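Local coordinates for ribonucleotide monophosphatase NagD (Escherichia coli, PDB 2C4N) that removes phosphate from nucleotides, UMP among them, as a magnesium-dependent phosphatase of the haloacid dehalogenase (HAD) superfamily, at the interface of chains A and B. Sequence-based numbering; all coordinates share one arbitrary frame. Chains: chain A/B, Protein NAGD.

The interface of chains A and B. Residues chain A 78, 82, 113, 137-141, 169, 172; chain B 231-236.
The guanidinium of A:Arg139 lies between two layers: the ring edge of A:Phe113 reaches one face, with CE2 3.4 Å above the plane, and CD of B:Arg236 lies over the other face, toward its rim, the two side chains crossing obliquely. The two guanidinium planes are only 19° apart, an offset pairing of like groups whose repulsion is probably eased by carbonyl oxygens at their edges. NH2 of A:Arg139 gives two bonds close to its own plane, one to the side-chain carbonyl OE1 of A:Gln82 and a short one of 2.5 Å to the backbone O of B:Pro234; the latter oxygen receives the N-H from above its carbonyl plane and also meets the ring edge of A:Phe78. The amide of A:Gln82 is held in turn by its NE2, which passes over the ring of A:Phe78 to bond that residue's O at 3.0 Å. On chain B, NH2 of B:Arg236 uses an in-plane lone pair of O of B:Asp231, a poorly ordered residue. An alanine in place of A:Arg139 would probably loosen the B:231-236 loop, since the bond to B:Pro234 O and the platform beneath B:Arg236 would both go. Beside this layered pair, CB of B:Pro234 presses tightly on CD1 of A:Ile141 (3.4 Å) and touches CB of A:Phe172. A:Arg169, bent at chi3 (62°), bonds A:Ala138 O through NH1, while its NH2 bonds B:Ser232 O weakly at 2.9 Å; water 1 links that same oxygen to A:Phe140 N. The loop following 3-10 helix 227-230 of chain B thus docks against strands 139-142 and 172-173 of chain A, a patch repeated with the chains exchanged in a two-fold symmetric interface; its centre lies about 27 Å from the active-site A:Asp11, and NagD is a monomer, so the interface may reflect crystal packing.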
loop_
_atom_site.group_PDB
_atom_site.type_symbol
_atom_site.label_atom_id
_atom_site.label_comp_id
_atom_site.label_asym_id
_atom_site.label_seq_id
_atom_site.Cartn_x
_atom_site.Cartn_y
_atom_site.Cartn_z
ATOM N N PHE A 78 1.310 5.100 28.252
ATOM C CA PHE A 78 0.594 5.916 27.280
ATOM C C PHE A 78 -0.878 6.038 27.677
ATOM O O PHE A 78 -1.445 7.128 27.678
ATOM C CB PHE A 78 0.726 5.275 25.893
ATOM C CG PHE A 78 -0.150 5.897 24.837
ATOM C CD1 PHE A 78 -1.498 5.556 24.739
ATOM C CD2 PHE A 78 0.374 6.821 23.936
ATOM C CE1 PHE A 78 -2.312 6.124 23.760
ATOM C CE2 PHE A 78 -0.434 7.394 22.953
ATOM C CZ PHE A 78 -1.779 7.047 22.866
ATOM N N GLN A 82 -4.528 8.775 29.596
ATOM C CA GLN A 82 -5.710 8.933 28.762
ATOM C C GLN A 82 -7.013 8.853 29.540
ATOM O O GLN A 82 -7.080 8.254 30.610
ATOM C CB GLN A 82 -5.739 7.873 27.655
ATOM C CG GLN A 82 -4.489 7.793 26.786
ATOM C CD GLN A 82 -4.065 9.128 26.208
ATOM O OE1 GLN A 82 -4.891 9.905 25.738
ATOM N NE2 GLN A 82 -2.761 9.393 26.229
ATOM N N PHE A 113 -11.018 1.543 24.302
ATOM C CA PHE A 113 -9.856 1.182 23.495
ATOM C C PHE A 113 -9.845 -0.280 23.087
ATOM O O PHE A 113 -10.430 -1.132 23.755
ATOM C CB PHE A 113 -8.546 1.373 24.271
ATOM C CG PHE A 113 -8.343 2.739 24.826
ATOM C CD1 PHE A 113 -8.967 3.124 26.010
ATOM C CD2 PHE A 113 -7.502 3.636 24.184
ATOM C CE1 PHE A 113 -8.751 4.384 26.546
ATOM C CE2 PHE A 113 -7.278 4.901 24.712
ATOM C CZ PHE A 113 -7.907 5.275 25.900
ATOM N N GLY A 137 -15.585 2.865 16.215
ATOM C CA GLY A 137 -14.996 3.995 16.913
ATOM C C GLY A 137 -14.068 3.817 18.100
ATOM O O GLY A 137 -13.620 4.812 18.675
ATOM N N ALA A 138 -13.763 2.586 18.484
ATOM C CA ALA A 138 -12.869 2.391 19.618
ATOM C C ALA A 138 -11.468 2.886 19.265
ATOM O O ALA A 138 -11.041 2.785 18.111
ATOM C CB ALA A 138 -12.825 0.920 19.992
ATOM N N ARG A 139 -10.754 3.429 20.248
ATOM C CA ARG A 139 -9.394 3.906 20.009
ATOM C C ARG A 139 -8.475 2.687 19.839
ATOM O O ARG A 139 -8.320 1.870 20.752
ATOM C CB ARG A 139 -8.953 4.807 21.170
ATOM C CG ARG A 139 -9.805 6.084 21.254
ATOM C CD ARG A 139 -9.574 6.875 22.539
ATOM N NE ARG A 139 -8.213 7.399 22.648
ATOM C CZ ARG A 139 -7.798 8.191 23.634
ATOM N NH1 ARG A 139 -8.640 8.548 24.593
ATOM N NH2 ARG A 139 -6.544 8.622 23.664
ATOM N N PHE A 140 -7.879 2.588 18.653
ATOM C CA PHE A 140 -7.021 1.473 18.245
ATOM C C PHE A 140 -5.526 1.684 18.563
ATOM O O PHE A 140 -4.849 2.492 17.927
ATOM C CB PHE A 140 -7.248 1.264 16.737
ATOM C CG PHE A 140 -6.761 -0.060 16.194
ATOM C CD1 PHE A 140 -6.416 -1.120 17.031
ATOM C CD2 PHE A 140 -6.683 -0.246 14.814
ATOM C CE1 PHE A 140 -5.997 -2.348 16.496
ATOM C CE2 PHE A 140 -6.271 -1.462 14.267
ATOM C CZ PHE A 140 -5.926 -2.517 15.106
ATOM N N ILE A 141 -5.028 0.943 19.553
ATOM C CA ILE A 141 -3.632 1.036 19.989
ATOM C C ILE A 141 -2.961 -0.332 19.896
ATOM O O ILE A 141 -3.571 -1.350 20.227
ATOM C CB ILE A 141 -3.527 1.478 21.475
ATOM C CG1 ILE A 141 -4.462 2.657 21.757
ATOM C CG2 ILE A 141 -2.090 1.834 21.805
ATOM C CD1 ILE A 141 -4.130 3.908 20.991
ATOM N N ARG A 169 -9.071 0.576 9.390
ATOM C CA ARG A 169 -8.339 1.528 10.214
ATOM C C ARG A 169 -7.019 0.954 10.713
ATOM O O ARG A 169 -6.880 -0.255 10.891
ATOM C CB ARG A 169 -9.192 1.957 11.411
ATOM C CG ARG A 169 -10.451 2.725 11.044
ATOM C CD ARG A 169 -11.230 3.064 12.300
ATOM N NE ARG A 169 -10.455 3.933 13.180
ATOM C CZ ARG A 169 -10.614 4.005 14.497
ATOM N NH1 ARG A 169 -11.523 3.255 15.105
ATOM N NH2 ARG A 169 -9.864 4.836 15.206
ATOM N N PHE A 172 -2.348 2.954 16.397
ATOM C CA PHE A 172 -1.235 3.803 16.738
ATOM C C PHE A 172 -0.282 2.800 17.385
ATOM O O PHE A 172 -0.631 2.185 18.400
ATOM C CB PHE A 172 -1.637 4.854 17.776
ATOM C CG PHE A 172 -0.471 5.634 18.323
ATOM C CD1 PHE A 172 0.142 6.625 17.560
ATOM C CD2 PHE A 172 0.045 5.346 19.583
ATOM C CE1 PHE A 172 1.250 7.314 18.046
ATOM C CE2 PHE A 172 1.151 6.030 20.075
ATOM C CZ PHE A 172 1.754 7.013 19.308
ATOM N N ASP B 231 -12.836 11.547 18.524
ATOM C CA ASP B 231 -13.497 10.442 19.210
ATOM C C ASP B 231 -12.751 9.118 19.091
ATOM O O ASP B 231 -12.456 8.470 20.096
ATOM C CB ASP B 231 -14.935 10.268 18.692
ATOM C CG ASP B 231 -15.778 11.529 18.852
ATOM O OD1 ASP B 231 -15.422 12.384 19.693
ATOM O OD2 ASP B 231 -16.806 11.664 18.147
ATOM N N SER B 232 -12.433 8.726 17.863
ATOM C CA SER B 232 -11.742 7.464 17.622
ATOM C C SER B 232 -10.220 7.596 17.630
ATOM O O SER B 232 -9.507 6.599 17.539
ATOM C CB SER B 232 -12.207 6.873 16.287
ATOM O OG SER B 232 -11.954 7.769 15.226
ATOM N N MET B 233 -9.726 8.827 17.739
ATOM C CA MET B 233 -8.287 9.080 17.742
ATOM C C MET B 233 -7.537 8.407 18.891
ATOM O O MET B 233 -7.910 8.542 20.060
ATOM C CB MET B 233 -8.014 10.593 17.783
ATOM C CG MET B 233 -8.072 11.309 16.431
ATOM S SD MET B 233 -6.558 11.078 15.473
ATOM C CE MET B 233 -7.150 11.177 13.768
ATOM N N PRO B 234 -6.473 7.659 18.563
ATOM C CA PRO B 234 -5.645 6.960 19.546
ATOM C C PRO B 234 -5.212 7.881 20.677
ATOM O O PRO B 234 -5.289 7.532 21.857
ATOM C CB PRO B 234 -4.455 6.473 18.715
ATOM C CG PRO B 234 -4.540 7.279 17.419
ATOM C CD PRO B 234 -6.012 7.345 17.203
ATOM N N PHE B 235 -4.730 9.058 20.291
ATOM C CA PHE B 235 -4.278 10.084 21.226
ATOM C C PHE B 235 -5.212 11.260 20.973
ATOM O O PHE B 235 -5.866 11.319 19.935
ATOM C CB PHE B 235 -2.841 10.494 20.887
ATOM C CG PHE B 235 -2.687 10.974 19.477
ATOM C CD1 PHE B 235 -2.903 12.313 19.151
ATOM C CD2 PHE B 235 -2.418 10.068 18.459
ATOM C CE1 PHE B 235 -2.858 12.737 17.827
ATOM C CE2 PHE B 235 -2.370 10.478 17.135
ATOM C CZ PHE B 235 -2.592 11.813 16.814
ATOM N N ARG B 236 -5.275 12.192 21.910
ATOM C CA ARG B 236 -6.120 13.356 21.735
ATOM C C ARG B 236 -5.393 14.628 22.155
ATOM O O ARG B 236 -4.433 14.589 22.927
ATOM C CB ARG B 236 -7.424 13.184 22.517
ATOM C CG ARG B 236 -8.339 12.115 21.935
ATOM C CD ARG B 236 -9.526 11.881 22.838
ATOM N NE ARG B 236 -10.491 10.954 22.260
ATOM C CZ ARG B 236 -11.558 10.500 22.908
ATOM N NH1 ARG B 236 -11.794 10.887 24.154
ATOM N NH2 ARG B 236 -12.392 9.662 22.310
HETATM O O HOH W 1 -7.974 4.576 16.777
HETATM O O HOH W 2 -8.997 7.597 14.038
#